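Local coordinates for protein escJ (Escherichia coli, PDB 1YJ7) that builds, as a YscJ-family lipoprotein, the molecular platform on which the type III secretion system of enteropathogenic E. coli is assembled, probably by packing against copies of itself, at the interface of chains A and B. Coordinates in Å, arbitrary orientation; residue numbers count along the deposited sequence, not the author numbering. Chains: chain A/B, escJ.

Contact 1: the interface of chains A and B. Residues chain A 145-146, 149-150; chain B 125, 158-160, 162.
B:Ser160, which buries more surface than any other residue of this patch, pushes its hydroxyl from strand 159-165 of one EscJ copy against helix 140-150 of another, where A:Asn149 meets it. This helix-on-sheet contact between copies may reflect the assembled platform. The amide nitrogen ND2 of A:Asn149 gives a hydrogen to the hydroxyl OG of B:Ser160 over 2.7 Å. The bond is moderately bent, 148° at the hydrogen, and OG lies almost exactly in the plane of the amide, where the N-H of a flat amide points. A:Asn149 reaches it with CG anti to its own carbonyl carbon and beside the backbone N (chi1 -75°). The carboxamide stays close to the end of the helix; its ND2 side carries the bond, while its OD1 side faces the carbonyl O of B:Asn158 without a hydrogen bond.

Serine suits its place because a short side chain lets strand and helix come close, while its hydroxyl can both accept and donate. Having accepted from the asparagine, OG of B:Ser160 can offer its own hydrogen to the backbone O of A:Asn145, one turn back along the helix, though at 3.3 Å this second bond is weak.

Beside this polar pair, on the same face of the sheet, lies an apolar one. A:Leu146 lays the flank of its branch, CG and both methyls, against B:Val162, and the two side chains cross obliquely, with CG of A:Leu146 3.8 Å from the methyl CG2 of B:Val162. CD2 of A:Leu146 also rests against the methyl CB of B:Ala125, 4.0 Å away. Alanine fits here because a methyl is small enough to let the helix backbone come close: CB of B:Ala125 lies 3.2 Å from both the backbone O of A:Leu146 and the hydroxyl OG of A:Ser150. That OG of A:Ser150 donates to O of A:Leu146 over 2.7 Å, tilted 34° from the carbonyl plane.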
# COMPACT_ATOMS: atom_id res chain seq x y z
N ASN A 145 -12.43 5.66 19.30
CA ASN A 145 -13.26 4.92 18.36
C ASN A 145 -12.46 3.97 17.49
O ASN A 145 -12.92 2.88 17.21
CB ASN A 145 -14.12 5.88 17.52
CG ASN A 145 -15.38 6.33 18.25
OD1 ASN A 145 -16.22 5.51 18.60
ND2 ASN A 145 -15.51 7.62 18.47
N LEU A 146 -11.24 4.36 17.11
CA LEU A 146 -10.34 3.46 16.39
C LEU A 146 -10.02 2.24 17.24
O LEU A 146 -10.07 1.11 16.77
CB LEU A 146 -9.05 4.19 15.99
CG LEU A 146 -9.20 5.22 14.87
CD1 LEU A 146 -8.00 6.15 14.83
CD2 LEU A 146 -9.39 4.53 13.52
N ASN A 149 -13.20 -0.13 17.74
CA ASN A 149 -13.60 -0.91 16.57
C ASN A 149 -12.53 -1.87 16.07
O ASN A 149 -12.80 -2.66 15.15
CB ASN A 149 -14.12 0.04 15.48
CG ASN A 149 -15.50 0.57 15.81
OD1 ASN A 149 -16.34 -0.18 16.28
ND2 ASN A 149 -15.74 1.85 15.57
N SER A 150 -11.34 -1.83 16.67
CA SER A 150 -10.28 -2.77 16.34
C SER A 150 -10.41 -4.09 17.10
O SER A 150 -9.80 -5.07 16.70
CB SER A 150 -8.89 -2.20 16.69
OG SER A 150 -8.57 -1.03 15.95
N ALA B 125 -11.53 -0.65 12.07
CA ALA B 125 -10.89 0.62 12.29
C ALA B 125 -9.98 0.92 11.10
O ALA B 125 -9.15 0.09 10.72
CB ALA B 125 -10.06 0.56 13.58
N ASN B 158 -20.37 0.28 12.90
CA ASN B 158 -19.21 -0.33 13.52
C ASN B 158 -17.92 -0.19 12.69
O ASN B 158 -17.00 -0.99 12.84
CB ASN B 158 -19.51 -1.80 13.79
CG ASN B 158 -20.74 -2.00 14.66
OD1 ASN B 158 -21.55 -2.91 14.43
ND2 ASN B 158 -20.89 -1.13 15.66
N ILE B 159 -17.86 0.82 11.84
CA ILE B 159 -16.65 1.15 11.10
C ILE B 159 -16.25 2.57 11.45
O ILE B 159 -17.02 3.49 11.29
CB ILE B 159 -16.86 1.05 9.56
CG1 ILE B 159 -17.37 -0.33 9.18
CG2 ILE B 159 -15.55 1.35 8.82
CD1 ILE B 159 -17.81 -0.44 7.69
N SER B 160 -15.03 2.72 11.95
CA SER B 160 -14.43 4.03 12.14
C SER B 160 -13.48 4.32 11.00
O SER B 160 -12.59 3.53 10.72
CB SER B 160 -13.64 4.09 13.47
OG SER B 160 -14.54 4.05 14.53
N VAL B 162 -10.96 7.43 10.01
CA VAL B 162 -10.32 8.66 10.43
C VAL B 162 -9.34 9.05 9.34
O VAL B 162 -8.52 8.25 8.93
CB VAL B 162 -9.61 8.49 11.79
CG1 VAL B 162 -8.76 9.71 12.16
CG2 VAL B 162 -10.65 8.18 12.89

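Contact 2: the interface of chains A and B. Residues chain A 98, 101-103; chain B 107, 109, 127, 129.
A:Lys101 lays its long side chain across strand 105-113 of the neighbouring copy and ends between B:Asp107 and B:Ser109, in a contact between two copies of this YscJ-family protein that may be one of those that build the platform. Its CG stands anti to the carbonyl carbon (chi1 -62°) and the chain is extended from there to the amine. Lysine suits the place because its methylenes can lie against the partner while the tip reaches a charge. The side-chain amine NZ of A:Lys101 donates to the carboxylate oxygen OD2 of B:Asp107 over 2.9 Å, a salt bridge made from above the carboxylate plane, 39° out of it. NZ of A:Lys101 also donates to the hydroxyl OG of B:Ser109, 2.9 Å away, and the two side chains of strand 105-113 hold the amine between them. The nearby positive charge would probably favour the ionised form of the aspartate.

The close packing lies at the base of the lysine. B:Leu127, with CG anti to its backbone N (chi1 178°), sends the methyl CD2 between helix 80-99 and the loop that follows it. CD2 of B:Leu127 makes a close van der Waals contact with the backbone O of A:Leu98, 3.2 Å away, and sits 3.8 Å from CB of A:Lys101, with CG1 of A:Ile102 also against it. A:Leu98 crosses the same leucine on its other flank and sets its CG 3.7 Å from CB of B:Ser109. The serine thus serves both parts, its CB apolar and its OG polar.

Toward A:Pro103 the fit is looser. B:Ile129 points CD1 at the backbone O of A:Lys101, and the ring carbon CD of A:Pro103 lies 4.4 Å from CD1 of B:Ile129.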
# COMPACT_ATOMS: atom_id res chain seq x y z
N LEU A 98 -1.00 1.37 13.97
CA LEU A 98 -1.99 2.27 13.41
C LEU A 98 -1.89 3.67 14.04
O LEU A 98 -1.78 4.68 13.36
CB LEU A 98 -3.40 1.67 13.58
CG LEU A 98 -4.60 2.42 13.00
CD1 LEU A 98 -5.76 1.44 12.66
CD2 LEU A 98 -5.09 3.51 13.95
N LYS A 101 0.89 6.20 13.18
CA LYS A 101 0.80 6.97 11.93
C LYS A 101 0.10 8.32 12.05
O LYS A 101 0.16 9.12 11.11
CB LYS A 101 0.08 6.16 10.84
CG LYS A 101 0.80 4.92 10.47
CD LYS A 101 0.14 4.20 9.32
CE LYS A 101 0.87 2.89 9.02
NZ LYS A 101 0.26 2.18 7.83
N ILE A 102 -0.58 8.57 13.17
CA ILE A 102 -1.24 9.85 13.37
C ILE A 102 -0.17 10.95 13.54
O ILE A 102 0.73 10.83 14.38
CB ILE A 102 -2.18 9.82 14.61
CG1 ILE A 102 -3.34 8.86 14.39
CG2 ILE A 102 -2.70 11.22 14.91
CD1 ILE A 102 -4.13 8.52 15.66
N PRO A 103 -0.22 12.00 12.72
CA PRO A 103 0.76 13.09 12.85
C PRO A 103 0.78 13.67 14.25
O PRO A 103 -0.27 14.00 14.80
CB PRO A 103 0.29 14.11 11.82
CG PRO A 103 -0.34 13.24 10.76
CD PRO A 103 -1.12 12.22 11.57
N ASP B 107 -0.94 6.89 2.96
CA ASP B 107 -0.77 5.79 3.92
C ASP B 107 -2.14 5.36 4.43
O ASP B 107 -3.09 6.09 4.36
CB ASP B 107 0.15 6.22 5.09
CG ASP B 107 0.83 5.05 5.77
OD1 ASP B 107 1.70 5.30 6.64
OD2 ASP B 107 0.56 3.85 5.54
N SER B 109 -3.97 2.33 7.38
CA SER B 109 -3.96 1.20 8.30
C SER B 109 -5.38 0.72 8.52
O SER B 109 -6.29 1.53 8.72
CB SER B 109 -3.35 1.58 9.66
OG SER B 109 -1.96 1.71 9.57
N LEU B 127 -7.57 4.07 9.38
CA LEU B 127 -6.87 5.32 9.38
C LEU B 127 -6.27 5.55 8.01
O LEU B 127 -5.53 4.71 7.51
CB LEU B 127 -5.74 5.31 10.42
CG LEU B 127 -4.88 6.57 10.50
CD1 LEU B 127 -5.65 7.80 10.92
CD2 LEU B 127 -3.71 6.36 11.43
N ILE B 129 -4.06 8.42 5.79
CA ILE B 129 -3.26 9.61 5.77
C ILE B 129 -3.33 10.17 4.35
O ILE B 129 -2.99 9.47 3.40
CB ILE B 129 -1.81 9.31 6.13
CG1 ILE B 129 -1.72 8.58 7.49
CG2 ILE B 129 -1.00 10.60 6.15
CD1 ILE B 129 -2.45 9.28 8.63

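Contact 1 and contact 2 lie about 13 Å apart, measured between the centres of their C-alpha atoms, and use the same sheet of chain B. Strand 123-130 runs through both, giving B:Ala125 to contact 1 and B:Leu127 and B:Ile129 to contact 2; strands 159-165 and 105-113 serve one contact each. Chain A answers with helix 140-150 in the first and the end of helix 80-99 with its following loop in the second. Because unlike surfaces of identical chains meet, the pairing could be repeated from copy to copy, which fits a platform built from many subunits.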